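Local coordinates for putative phosphohydrolase (Shewanella amazonensis, PDB 3M1T), which is a putative phosphohydrolase, possibly acting in signal transduction, with an HDOD domain related to the HD phosphodiesterases, at residues L143-G148 and E172-D177; L184-W189 and H194-I199; V86-V91 and C134-S139; D177-G182 and Q200-P205; A22-V27 and E40-D45. One frame throughout, in Å; residues are numbered along the deposited sequence.

Contact 1: residues L143-G148 and E172-D177; sequences LLIVNG and ELLGYD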
# COMPACT_ATOMS: atom_id res chain seq x y z
N LEU A 143 -8.21 -1.88 -8.07
CA LEU A 143 -7.81 -2.16 -9.46
C LEU A 143 -8.25 -3.54 -9.94
O LEU A 143 -8.71 -3.72 -11.07
CB LEU A 143 -6.29 -1.98 -9.62
CG LEU A 143 -5.80 -0.59 -9.20
CD1 LEU A 143 -4.31 -0.53 -9.36
CD2 LEU A 143 -6.51 0.59 -9.98
N LEU A 144 -8.14 -4.55 -9.07
CA LEU A 144 -8.48 -5.89 -9.45
C LEU A 144 -9.99 -5.95 -9.78
O LEU A 144 -10.36 -6.69 -10.69
CB LEU A 144 -8.19 -6.86 -8.28
CG LEU A 144 -6.74 -7.13 -7.96
CD1 LEU A 144 -6.70 -8.14 -6.81
CD2 LEU A 144 -6.01 -7.77 -9.17
N ILE A 145 -10.82 -5.29 -9.00
CA ILE A 145 -12.28 -5.30 -9.24
C ILE A 145 -12.64 -4.65 -10.58
O ILE A 145 -13.45 -5.18 -11.37
CB ILE A 145 -13.06 -4.74 -8.10
CG1 ILE A 145 -12.95 -5.67 -6.86
CG2 ILE A 145 -14.58 -4.52 -8.50
CD1 ILE A 145 -13.55 -5.11 -5.69
N VAL A 146 -12.03 -3.52 -10.87
CA VAL A 146 -12.26 -2.86 -12.17
C VAL A 146 -11.86 -3.75 -13.32
O VAL A 146 -12.59 -3.89 -14.32
CB VAL A 146 -11.53 -1.51 -12.24
CG1 VAL A 146 -11.59 -0.89 -13.70
CG2 VAL A 146 -12.12 -0.56 -11.21
N ASN A 147 -10.69 -4.39 -13.21
CA ASN A 147 -10.25 -5.26 -14.28
C ASN A 147 -10.97 -6.57 -14.39
O ASN A 147 -11.19 -7.05 -15.50
CB ASN A 147 -8.75 -5.42 -14.20
CG ASN A 147 -8.04 -4.28 -14.96
OD1 ASN A 147 -6.92 -4.44 -15.43
ND2 ASN A 147 -8.73 -3.14 -15.12
N GLY A 148 -11.38 -7.14 -13.27
CA GLY A 148 -11.99 -8.44 -13.26
C GLY A 148 -13.46 -8.44 -13.44
O GLY A 148 -14.01 -9.35 -14.01
N GLU A 172 -22.47 -6.80 -1.83
CA GLU A 172 -23.71 -7.18 -2.39
C GLU A 172 -23.57 -7.82 -3.72
O GLU A 172 -24.23 -8.83 -3.93
CB GLU A 172 -24.69 -5.98 -2.55
CG GLU A 172 -25.18 -5.37 -1.25
CD GLU A 172 -26.42 -4.51 -1.37
OE1 GLU A 172 -27.00 -4.51 -2.46
OE2 GLU A 172 -26.81 -3.91 -0.34
N LEU A 173 -22.82 -7.22 -4.66
CA LEU A 173 -22.82 -7.68 -6.03
C LEU A 173 -21.74 -8.74 -6.33
O LEU A 173 -21.89 -9.49 -7.28
CB LEU A 173 -22.65 -6.48 -6.98
CG LEU A 173 -23.83 -5.52 -6.96
CD1 LEU A 173 -23.54 -4.33 -7.90
CD2 LEU A 173 -25.07 -6.26 -7.36
N LEU A 174 -20.69 -8.77 -5.54
CA LEU A 174 -19.56 -9.67 -5.74
C LEU A 174 -19.41 -10.72 -4.64
O LEU A 174 -18.78 -11.74 -4.89
CB LEU A 174 -18.25 -8.89 -5.78
CG LEU A 174 -18.14 -7.82 -6.89
CD1 LEU A 174 -16.91 -6.93 -6.63
CD2 LEU A 174 -18.14 -8.46 -8.26
N GLY A 175 -19.90 -10.44 -3.44
CA GLY A 175 -19.76 -11.32 -2.30
C GLY A 175 -18.46 -11.10 -1.53
O GLY A 175 -18.17 -11.85 -0.55
N TYR A 176 -17.66 -10.10 -1.92
CA TYR A 176 -16.47 -9.71 -1.20
C TYR A 176 -16.21 -8.26 -1.53
O TYR A 176 -16.87 -7.73 -2.48
CB TYR A 176 -15.26 -10.60 -1.64
CG TYR A 176 -14.99 -10.56 -3.10
CD1 TYR A 176 -14.30 -9.50 -3.65
CD2 TYR A 176 -15.52 -11.49 -3.98
CE1 TYR A 176 -14.10 -9.44 -4.98
CE2 TYR A 176 -15.29 -11.46 -5.35
CZ TYR A 176 -14.61 -10.39 -5.85
OH TYR A 176 -14.42 -10.32 -7.21
N ASP A 177 -15.31 -7.60 -0.81
CA ASP A 177 -14.97 -6.21 -1.11
C ASP A 177 -13.51 -6.03 -1.53
O ASP A 177 -12.72 -7.01 -1.62
CB ASP A 177 -15.33 -5.23 -0.02
CG ASP A 177 -14.58 -5.44 1.27
OD1 ASP A 177 -13.43 -5.89 1.26
OD2 ASP A 177 -15.18 -5.16 2.36
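Ile145, on the last turns of helix 140-148, packs against Leu174, the last residue of helix 166-174, and Tyr176 just beyond it. The close part of the contact gathers round one methyl, Leu174 CD1, which touches Ile145 CG2 at 3.8 Å and lies 3.9 Å from Ile145 CD1. Both branches of the isoleucine are therefore used: CG1 sits anti to the carbonyl carbon (chi1 -67°) and carries CD1 forward, while CG2 leaves on the other side of CB. Tyr176 is met more loosely. Ile145 CG1 approaches the rim of its ring near the ring plane, 4.4 Å from Tyr176 CE1, whereas Leu174 CB covers one face of the same ring from 3.9 Å above its plane. Farther along, Ile145 CD1 reaches only to backbone, 4.3 Å from Asp177 C. Asp177 itself is the N-cap residue of helix 178-188, and its side chain leaves the backbone directed away from helix 140-148. Gly175, with positive phi, ends helix 166-174 and lets the chain turn between the leucine and the tyrosine. On the outer side Asn147, Gly148 and Glu172 are exposed. Ile181 touches both Ile145 and Tyr176, so the seam continues under helix 178-188. With no polar pairing between the two segments, the joint rests on shape and on the burial of Ile145.

Contact 2: residues L184-W189 and H194-I199; sequences LLAQSW and HLVKGI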
# COMPACT_ATOMS: atom_id res chain seq x y z
N LEU A 184 -6.32 -10.97 -0.45
CA LEU A 184 -6.16 -12.27 -1.14
C LEU A 184 -5.02 -12.22 -2.12
O LEU A 184 -4.25 -13.20 -2.18
CB LEU A 184 -7.44 -12.64 -1.87
CG LEU A 184 -7.51 -14.04 -2.38
CD1 LEU A 184 -7.70 -15.03 -1.23
CD2 LEU A 184 -8.61 -14.23 -3.45
N LEU A 185 -4.88 -11.13 -2.86
CA LEU A 185 -3.74 -10.95 -3.81
C LEU A 185 -2.43 -10.97 -3.01
O LEU A 185 -1.48 -11.67 -3.40
CB LEU A 185 -3.86 -9.64 -4.60
CG LEU A 185 -2.76 -9.43 -5.64
CD1 LEU A 185 -2.83 -10.52 -6.73
CD2 LEU A 185 -2.78 -8.04 -6.20
N ALA A 186 -2.37 -10.18 -1.95
CA ALA A 186 -1.13 -10.11 -1.14
C ALA A 186 -0.79 -11.49 -0.62
O ALA A 186 0.38 -11.86 -0.60
CB ALA A 186 -1.29 -9.11 -0.00
N GLN A 187 -1.77 -12.25 -0.19
CA GLN A 187 -1.56 -13.59 0.30
C GLN A 187 -1.02 -14.48 -0.84
O GLN A 187 -0.03 -15.23 -0.68
CB GLN A 187 -2.83 -14.16 0.85
CG GLN A 187 -2.66 -15.49 1.53
CD GLN A 187 -3.96 -15.95 2.10
OE1 GLN A 187 -4.84 -16.37 1.33
NE2 GLN A 187 -4.15 -15.76 3.42
N SER A 188 -1.64 -14.38 -2.02
CA SER A 188 -1.22 -15.19 -3.15
C SER A 188 0.21 -14.87 -3.59
O SER A 188 0.95 -15.76 -4.08
CB SER A 188 -2.18 -14.95 -4.30
OG SER A 188 -1.88 -15.67 -5.49
N TRP A 189 0.60 -13.61 -3.48
CA TRP A 189 1.91 -13.13 -3.85
C TRP A 189 2.95 -13.30 -2.71
O TRP A 189 4.06 -12.84 -2.85
CB TRP A 189 1.87 -11.71 -4.34
CG TRP A 189 1.28 -11.48 -5.70
CD1 TRP A 189 0.75 -12.42 -6.52
CD2 TRP A 189 1.20 -10.22 -6.41
NE1 TRP A 189 0.33 -11.81 -7.70
CE2 TRP A 189 0.59 -10.48 -7.65
CE3 TRP A 189 1.53 -8.91 -6.08
CZ2 TRP A 189 0.35 -9.47 -8.58
CZ3 TRP A 189 1.28 -7.90 -7.00
CH2 TRP A 189 0.70 -8.20 -8.23
N HIS A 194 0.72 -10.84 8.57
CA HIS A 194 0.49 -9.53 9.14
C HIS A 194 0.04 -8.50 8.11
O HIS A 194 -0.87 -7.71 8.33
CB HIS A 194 1.77 -8.97 9.84
CG HIS A 194 2.13 -9.67 11.08
ND1 HIS A 194 1.21 -9.98 12.06
CD2 HIS A 194 3.33 -10.11 11.53
CE1 HIS A 194 1.83 -10.64 13.03
NE2 HIS A 194 3.12 -10.72 12.74
N LEU A 195 0.75 -8.48 6.98
CA LEU A 195 0.43 -7.59 5.90
C LEU A 195 -0.97 -7.86 5.39
O LEU A 195 -1.78 -6.96 5.13
CB LEU A 195 1.48 -7.67 4.79
CG LEU A 195 2.81 -7.00 5.16
CD1 LEU A 195 3.86 -7.30 4.09
CD2 LEU A 195 2.67 -5.49 5.26
N VAL A 196 -1.25 -9.14 5.10
CA VAL A 196 -2.56 -9.57 4.59
C VAL A 196 -3.70 -9.08 5.51
O VAL A 196 -4.67 -8.50 5.02
CB VAL A 196 -2.60 -11.11 4.40
CG1 VAL A 196 -4.04 -11.58 4.03
CG2 VAL A 196 -1.53 -11.50 3.35
N LYS A 197 -3.54 -9.29 6.80
CA LYS A 197 -4.60 -8.92 7.77
C LYS A 197 -4.74 -7.39 7.83
O LYS A 197 -5.88 -6.88 7.93
CB LYS A 197 -4.28 -9.49 9.10
CG LYS A 197 -5.39 -9.17 10.13
CD LYS A 197 -4.94 -9.65 11.51
CE LYS A 197 -6.06 -9.49 12.53
NZ LYS A 197 -5.57 -9.93 13.85
N GLY A 198 -3.63 -6.68 7.68
CA GLY A 198 -3.70 -5.17 7.65
C GLY A 198 -4.54 -4.70 6.50
O GLY A 198 -5.46 -3.90 6.68
N ILE A 199 -4.28 -5.24 5.31
CA ILE A 199 -5.04 -4.91 4.12
C ILE A 199 -6.52 -5.26 4.31
O ILE A 199 -7.41 -4.47 4.00
CB ILE A 199 -4.46 -5.62 2.85
CG1 ILE A 199 -3.01 -5.19 2.67
CG2 ILE A 199 -5.32 -5.29 1.63
CD1 ILE A 199 -2.24 -6.15 1.73
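Val196 of helix 193-200 lies against the backbone of helix 178-188 at Ala186 and Gln187. Its CB is directed at the other helix but stays behind its own methyls, 4.8 Å from Gln187 N. From there the side chain forks. CG2, set beside the backbone N by a chi1 of 173°, does most of the touching: it comes 3.6 Å from Gln187 N and 3.9 Å from Gln187 CB, and it grazes Ala186 CB as well. CG1 takes the other branch and runs beside the root of the glutamine, 4.3 Å from Gln187 CB. One turn on, Ile199 CD1 meets Ala186 CB at 3.6 Å, so the alanine methyl is flanked by a valine and an isoleucine. Its small size is consistent with the close pairing here, where the axes of the two short segments approach to 8.7 Å and run nearly antiparallel, at 169°. Gln187 stretches its extended chain along the exposed margin, so that the contact grades from buried at Ile199 to solvent at the glutamine. Together the segments form a tight helical hairpin, closed by a short connection. Around it, Leu195 and Ile199 rest on helix 128-137, Leu185 packs on helix 140-148, and Trp189 NE1 donates to Pro15 O in the loop before helix 19-29.

Contact 3: residues V86-V91 and C134-S139; sequences VIASAV and CGILHS
Ile136 is turned toward Ala88 and Val91 by its two side-chain torsions: chi1 leaves CG2 anti to the backbone N, and chi2 of -56° folds CD1 back so that it lies 4.2 Å from Ala88 CB. CG2 meets Val91 CG1 at 4.1 Å and also nears the Ala88 backbone. In Val91 a chi1 of 170° spreads the two methyls between different partners, since CG2 meets Leu137 CD2 at 4.0 Å, with the leucine lying about at right angles to the valine. These spacings are those of ordinary, unstrained van der Waals packing, and every touching residue is buried. Behind the apolar seam, His138 ND1 donates to Gly135 O over 2.7 Å in an almost straight bond (175°) that uses a lone pair in the carbonyl plane, lies in the imidazole plane and holds the ring's rotation. His138 N is a second donor to Gly135 O, which is thus gripped twice. His138 and Ser139 probably occupy the place of the His-Asp pair that names the HD superfamily, with serine replacing the metal-binding aspartate. Helix 79-94 also carries Val86 against helices 19-29 and 46-56, while Ile136 rests on Phe111 of helix 103-124 and His138 on Leu218 of helix 213-227.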
# COMPACT_ATOMS: atom_id res chain seq x y z
N VAL A 86 12.48 -1.95 -3.64
CA VAL A 86 12.41 -3.08 -4.60
C VAL A 86 11.01 -3.65 -4.60
O VAL A 86 10.44 -3.88 -5.63
CB VAL A 86 13.47 -4.18 -4.30
CG1 VAL A 86 13.24 -5.38 -5.21
CG2 VAL A 86 14.87 -3.60 -4.45
N ILE A 87 10.43 -3.86 -3.40
CA ILE A 87 9.08 -4.39 -3.31
C ILE A 87 8.15 -3.47 -4.04
O ILE A 87 7.32 -3.90 -4.83
CB ILE A 87 8.67 -4.58 -1.85
CG1 ILE A 87 9.48 -5.71 -1.23
CG2 ILE A 87 7.12 -4.86 -1.76
CD1 ILE A 87 9.43 -5.74 0.31
N ALA A 88 8.20 -2.17 -3.71
CA ALA A 88 7.35 -1.20 -4.39
C ALA A 88 7.47 -1.22 -5.89
O ALA A 88 6.45 -1.26 -6.62
CB ALA A 88 7.64 0.28 -3.84
N SER A 89 8.71 -1.29 -6.38
CA SER A 89 8.97 -1.24 -7.83
C SER A 89 8.46 -2.51 -8.50
O SER A 89 7.88 -2.47 -9.58
CB SER A 89 10.45 -1.06 -8.09
OG SER A 89 10.86 0.16 -7.54
N ALA A 90 8.60 -3.63 -7.82
CA ALA A 90 8.10 -4.90 -8.35
C ALA A 90 6.57 -4.92 -8.44
O ALA A 90 5.99 -5.34 -9.46
CB ALA A 90 8.61 -6.09 -7.52
N VAL A 91 5.91 -4.49 -7.37
CA VAL A 91 4.48 -4.43 -7.34
C VAL A 91 3.93 -3.48 -8.43
O VAL A 91 3.01 -3.86 -9.17
CB VAL A 91 3.98 -4.04 -5.93
CG1 VAL A 91 2.50 -3.75 -5.95
CG2 VAL A 91 4.35 -5.17 -4.89
N CYS A 134 2.67 -2.31 3.58
CA CYS A 134 1.24 -2.44 3.71
C CYS A 134 0.54 -1.32 2.92
O CYS A 134 -0.40 -1.59 2.21
CB CYS A 134 0.87 -2.44 5.18
SG CYS A 134 -0.79 -3.09 5.50
N GLY A 135 1.03 -0.08 3.06
CA GLY A 135 0.54 1.00 2.26
C GLY A 135 0.66 0.77 0.75
O GLY A 135 -0.32 1.00 0.01
N ILE A 136 1.80 0.26 0.31
CA ILE A 136 2.00 -0.03 -1.12
C ILE A 136 0.94 -0.97 -1.63
O ILE A 136 0.45 -0.79 -2.72
CB ILE A 136 3.39 -0.62 -1.39
CG1 ILE A 136 4.43 0.43 -1.11
CG2 ILE A 136 3.48 -1.24 -2.83
CD1 ILE A 136 4.25 1.78 -1.90
N LEU A 137 0.56 -1.94 -0.82
CA LEU A 137 -0.35 -3.02 -1.24
C LEU A 137 -1.83 -2.68 -1.03
O LEU A 137 -2.71 -3.39 -1.53
CB LEU A 137 -0.06 -4.29 -0.44
CG LEU A 137 1.30 -4.91 -0.68
CD1 LEU A 137 1.60 -6.06 0.34
CD2 LEU A 137 1.43 -5.38 -2.15
N HIS A 138 -2.12 -1.63 -0.26
CA HIS A 138 -3.46 -1.57 0.33
C HIS A 138 -4.61 -1.37 -0.64
O HIS A 138 -5.75 -1.78 -0.33
CB HIS A 138 -3.54 -0.46 1.41
CG HIS A 138 -3.84 0.89 0.88
ND1 HIS A 138 -2.89 1.68 0.30
CD2 HIS A 138 -5.00 1.63 0.90
CE1 HIS A 138 -3.43 2.85 -0.02
NE2 HIS A 138 -4.71 2.82 0.30
N SER A 139 -4.36 -0.72 -1.76
CA SER A 139 -5.44 -0.31 -2.66
C SER A 139 -5.48 -1.12 -3.94
O SER A 139 -6.26 -0.84 -4.86
CB SER A 139 -5.34 1.20 -2.98
OG SER A 139 -6.61 1.67 -3.41

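Contact 4: residues D177-G182 and Q200-P205; sequences DNAEIG and QFQNHP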
# COMPACT_ATOMS: atom_id res chain seq x y z
N ASP A 177 -15.31 -7.60 -0.81
CA ASP A 177 -14.97 -6.21 -1.11
C ASP A 177 -13.51 -6.03 -1.53
O ASP A 177 -12.72 -7.01 -1.62
CB ASP A 177 -15.33 -5.23 -0.02
CG ASP A 177 -14.58 -5.44 1.27
OD1 ASP A 177 -13.43 -5.89 1.26
OD2 ASP A 177 -15.18 -5.16 2.36
N ASN A 178 -13.20 -4.79 -1.87
CA ASN A 178 -11.86 -4.51 -2.43
C ASN A 178 -10.71 -4.77 -1.42
O ASN A 178 -9.59 -5.11 -1.83
CB ASN A 178 -11.81 -3.10 -3.00
CG ASN A 178 -11.84 -2.06 -1.95
OD1 ASN A 178 -10.82 -1.68 -1.45
ND2 ASN A 178 -13.07 -1.57 -1.57
N ALA A 179 -10.99 -4.64 -0.14
CA ALA A 179 -10.01 -4.87 0.90
C ALA A 179 -9.72 -6.39 0.96
O ALA A 179 -8.55 -6.83 1.08
CB ALA A 179 -10.42 -4.31 2.28
N GLU A 180 -10.77 -7.19 0.87
CA GLU A 180 -10.65 -8.65 0.94
C GLU A 180 -9.89 -9.19 -0.27
O GLU A 180 -8.98 -10.05 -0.13
CB GLU A 180 -12.01 -9.28 1.03
CG GLU A 180 -12.64 -9.07 2.37
CD GLU A 180 -14.03 -9.66 2.47
OE1 GLU A 180 -14.78 -9.70 1.46
OE2 GLU A 180 -14.35 -10.08 3.61
N ILE A 181 -10.22 -8.73 -1.49
CA ILE A 181 -9.54 -9.24 -2.67
C ILE A 181 -8.10 -8.70 -2.74
O ILE A 181 -7.22 -9.44 -3.19
CB ILE A 181 -10.33 -9.06 -4.01
CG1 ILE A 181 -9.80 -10.07 -5.03
CG2 ILE A 181 -10.38 -7.59 -4.45
CD1 ILE A 181 -10.65 -10.10 -6.34
N GLY A 182 -7.85 -7.48 -2.28
CA GLY A 182 -6.49 -6.98 -2.16
C GLY A 182 -5.67 -7.81 -1.17
O GLY A 182 -4.49 -8.11 -1.41
N GLN A 200 -6.79 -6.48 4.79
CA GLN A 200 -8.13 -7.00 4.96
C GLN A 200 -9.02 -6.09 5.82
O GLN A 200 -10.17 -5.86 5.46
CB GLN A 200 -8.05 -8.39 5.58
CG GLN A 200 -9.38 -9.00 5.84
CD GLN A 200 -9.34 -10.24 6.69
OE1 GLN A 200 -8.27 -10.67 7.22
NE2 GLN A 200 -10.51 -10.85 6.85
N PHE A 201 -8.45 -5.57 6.91
CA PHE A 201 -9.27 -4.83 7.88
C PHE A 201 -9.15 -3.33 7.75
O PHE A 201 -9.64 -2.61 8.61
CB PHE A 201 -8.96 -5.28 9.30
CG PHE A 201 -9.65 -6.56 9.69
CD1 PHE A 201 -10.96 -6.53 10.15
CD2 PHE A 201 -8.99 -7.76 9.55
CE1 PHE A 201 -11.61 -7.70 10.45
CE2 PHE A 201 -9.64 -8.96 9.85
CZ PHE A 201 -10.95 -8.90 10.32
N GLN A 202 -8.55 -2.82 6.67
CA GLN A 202 -8.30 -1.39 6.54
C GLN A 202 -9.56 -0.48 6.74
O GLN A 202 -9.39 0.69 7.05
CB GLN A 202 -7.66 -1.09 5.20
CG GLN A 202 -8.57 -1.35 3.99
CD GLN A 202 -7.83 -1.14 2.71
OE1 GLN A 202 -7.79 -0.04 2.14
NE2 GLN A 202 -7.13 -2.22 2.25
N ASN A 203 -10.72 -0.98 6.37
CA ASN A 203 -11.98 -0.18 6.46
C ASN A 203 -12.76 -0.40 7.73
O ASN A 203 -13.73 0.38 7.98
CB ASN A 203 -12.85 -0.50 5.25
CG ASN A 203 -12.19 -0.08 3.96
OD1 ASN A 203 -11.56 0.98 3.89
ND2 ASN A 203 -12.29 -0.93 2.95
N HIS A 204 -12.32 -1.36 8.54
CA HIS A 204 -12.95 -1.74 9.80
C HIS A 204 -11.98 -2.22 10.81
O HIS A 204 -12.11 -3.32 11.34
CB HIS A 204 -13.97 -2.82 9.56
CG HIS A 204 -15.14 -2.33 8.78
ND1 HIS A 204 -16.07 -1.47 9.32
CD2 HIS A 204 -15.50 -2.51 7.49
CE1 HIS A 204 -16.97 -1.17 8.40
NE2 HIS A 204 -16.65 -1.79 7.28
N PRO A 205 -11.01 -1.39 11.15
CA PRO A 205 -9.96 -1.91 12.04
C PRO A 205 -10.43 -2.35 13.41
O PRO A 205 -9.90 -3.32 13.97
CB PRO A 205 -8.97 -0.76 12.12
CG PRO A 205 -9.78 0.44 11.79
CD PRO A 205 -10.74 -0.00 10.74
O HOH W 1 -13.91 -3.33 3.71
O HOH W 2 -8.39 0.16 -0.63
O HOH W 3 -11.04 0.04 0.52
O HOH W 4 -12.99 -9.55 5.87
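The Gln202 side-chain amide has the Ala179 methyl over one face, offset to the side of CG and NE2, each 3.9 Å from Ala179 CB. Asn203 brings its amide to the same methyl, ND2 also 3.9 Å from Ala179 CB, and Gln200 O approaches Ala179 CB to 3.5 Å. With chi1 at 67°, Gln202 CG stands between the backbone N and the carbonyl carbon, and the extended chain then reaches inward: NE2 donates to Ile199 O and His138 O, and OE1 accepts from Lys222. With an alanine here, His138 O and Ile199 O would probably lose their shared donor, Lys222 an acceptor, and the Ala179 methyl part of its cover. Asp177 and Glu180 form a capping box at the start of helix 178-188: Glu180 N donates to Asp177 OD1 at 3.0 Å, and Asp177 N returns a bond to Glu180 OE1, meeting it on the anti side and 30° out of the carboxylate plane. Facing this cap is the type I turn Phe201-His204 that follows helix 193-200. Water joins the two: one molecule donates to Asp177 OD2 at 2.6 Å and accepts from Asn203 ND2, a second links Asn178 OD1 to that ND2, and another bridges Glu180 OE2, itself salt-bridged to Lys171, and Gln200 NE2.

Contact 5: residues A22-V27 and E40-D45; sequences AELLDV and EKLSHD
Lys41 and Glu23 form a salt bridge at the outer margin of the contact, Lys41 NZ donating to Glu23 OE1 over 2.8 Å. The ammonium meets that oxygen on its anti side, 33° out of the carboxylate plane. A bend at chi2 (69°) turns the lysine back toward Glu23, sliding past Leu24 in the opposite direction, so its CG packs on Leu24 CD1 at 3.6 Å while CE passes 3.7 Å from Glu23 CB. A methionine in place of Lys41 would probably keep some of the cover over Leu24 but leave the Glu23 carboxylate without its positive mate. Beneath the charges Leu24 CD1 meets CD2 of Leu42, in one of its two modelled conformers, at 3.9 Å, the side chains about at right angles. The polar groups near the end of helix 35-43 are served locally: Ser43 OG donates to Glu40 O at 2.6 Å, and Asp45 OD1 accepts from Leu48 N. This last bond is an N-cap, opening helix 46-56 directly after the turn that ends a pair of consecutive, packed helices in the all-helical HDOD domain.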
# COMPACT_ATOMS: atom_id res chain seq x y z
N ALA A 22 8.67 -13.06 -8.81
CA ALA A 22 8.38 -13.87 -7.65
C ALA A 22 9.67 -14.24 -6.91
O ALA A 22 9.76 -14.17 -5.68
CB ALA A 22 7.54 -15.14 -8.06
N GLU A 23 10.70 -14.59 -7.70
CA GLU A 23 11.96 -15.01 -7.06
C GLU A 23 12.62 -13.81 -6.41
O GLU A 23 13.16 -13.89 -5.32
CB GLU A 23 12.91 -15.63 -8.05
CG GLU A 23 12.44 -16.98 -8.57
CD GLU A 23 13.24 -17.52 -9.70
OE1 GLU A 23 14.08 -16.77 -10.28
OE2 GLU A 23 13.00 -18.71 -10.11
N LEU A 24 12.56 -12.66 -7.10
CA LEU A 24 13.09 -11.42 -6.49
C LEU A 24 12.40 -11.05 -5.18
O LEU A 24 13.04 -10.65 -4.21
CB LEU A 24 13.00 -10.25 -7.49
CG LEU A 24 13.45 -8.88 -6.96
CD1 LEU A 24 14.96 -8.87 -6.65
CD2 LEU A 24 13.11 -7.79 -7.99
N LEU A 25 11.08 -11.13 -5.16
CA LEU A 25 10.31 -10.83 -3.94
C LEU A 25 10.67 -11.82 -2.83
O LEU A 25 10.82 -11.41 -1.67
CB LEU A 25 8.82 -10.86 -4.24
CG LEU A 25 8.20 -9.66 -4.97
CD1 LEU A 25 6.69 -9.89 -5.18
CD2 LEU A 25 8.40 -8.38 -4.17
N ASP A 26 10.93 -13.07 -3.21
CA ASP A 26 11.34 -14.12 -2.24
C ASP A 26 12.62 -13.65 -1.60
O ASP A 26 12.76 -13.59 -0.38
CB ASP A 26 11.43 -15.44 -3.02
CG ASP A 26 11.62 -16.70 -2.16
OD1 ASP A 26 12.08 -16.57 -1.05
OD2 ASP A 26 11.23 -17.75 -2.70
N VAL A 27 13.59 -13.26 -2.41
CA VAL A 27 14.85 -12.79 -1.90
C VAL A 27 14.72 -11.55 -1.02
O VAL A 27 15.26 -11.50 0.09
CB VAL A 27 15.85 -12.49 -3.11
CG1 VAL A 27 17.13 -11.88 -2.59
CG2 VAL A 27 16.20 -13.78 -3.88
N GLU A 40 22.77 -9.02 -6.79
CA GLU A 40 22.89 -9.87 -7.96
C GLU A 40 21.52 -10.07 -8.63
O GLU A 40 21.43 -9.97 -9.85
CB GLU A 40 23.56 -11.20 -7.64
CG GLU A 40 25.04 -10.99 -7.38
CD GLU A 40 25.82 -12.26 -7.15
OE1 GLU A 40 25.21 -13.36 -7.03
OE2 GLU A 40 27.07 -12.13 -7.07
N LYS A 41 20.48 -10.33 -7.84
CA LYS A 41 19.17 -10.63 -8.45
C LYS A 41 18.69 -9.41 -9.24
O LYS A 41 18.20 -9.54 -10.36
CB LYS A 41 18.18 -11.03 -7.36
CG LYS A 41 16.91 -11.68 -7.89
CD LYS A 41 17.19 -13.03 -8.47
CE LYS A 41 15.93 -13.77 -8.92
NZ LYS A 41 16.15 -15.19 -9.36
N LEU A 42 18.84 -8.22 -8.66
CA LEU A 42 18.41 -6.97 -9.29
C LEU A 42 19.21 -6.67 -10.53
O LEU A 42 18.70 -6.13 -11.51
CB LEU A 42 18.59 -5.81 -8.33
CG LEU A 42 17.57 -5.77 -7.21
CD1 LEU A 42 18.05 -4.85 -6.09
CD2 LEU A 42 16.21 -5.32 -7.75
N SER A 43 20.49 -7.01 -10.49
CA SER A 43 21.38 -6.73 -11.67
C SER A 43 20.82 -7.31 -12.99
O SER A 43 21.09 -6.76 -14.07
CB SER A 43 22.81 -7.23 -11.40
OG SER A 43 22.95 -8.64 -11.55
N HIS A 44 20.03 -8.38 -12.92
CA HIS A 44 19.46 -8.98 -14.12
C HIS A 44 18.19 -8.27 -14.62
O HIS A 44 17.64 -8.67 -15.63
CB HIS A 44 19.17 -10.46 -13.86
CG HIS A 44 20.42 -11.26 -13.62
ND1 HIS A 44 21.21 -11.71 -14.64
CD2 HIS A 44 21.02 -11.65 -12.47
CE1 HIS A 44 22.24 -12.37 -14.13
NE2 HIS A 44 22.14 -12.37 -12.81
N ASP A 45 17.72 -7.27 -13.89
CA ASP A 45 16.50 -6.54 -14.31
C ASP A 45 16.83 -5.05 -14.26
O ASP A 45 16.51 -4.35 -13.30
CB ASP A 45 15.31 -6.89 -13.42
CG ASP A 45 13.99 -6.40 -14.02
OD1 ASP A 45 14.02 -5.46 -14.86
OD2 ASP A 45 12.95 -6.99 -13.68

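In the fold
From the N terminus, contact 5 closes the first loop, pairing helices 19-29 and 35-43. Contact 3 follows, bringing helix 79-94 against helix 128-137 near the centre of the fold; Val86 touches Leu24 and Leu42, joining these two contacts. Helix 140-148 comes next, and contact 1 closes the loop back to it from residues 172-177. Contact 4 opens at the shared Asp177, closes at 200-205 and encloses contact 2, a hairpin nested within it; no loops cross. Contacts 2 and 4 both lean on the end of helix 128-137, through Ile199 on Leu137 and a probable Gln202-His138 hydrogen bond, whereas contact 5 touches neither.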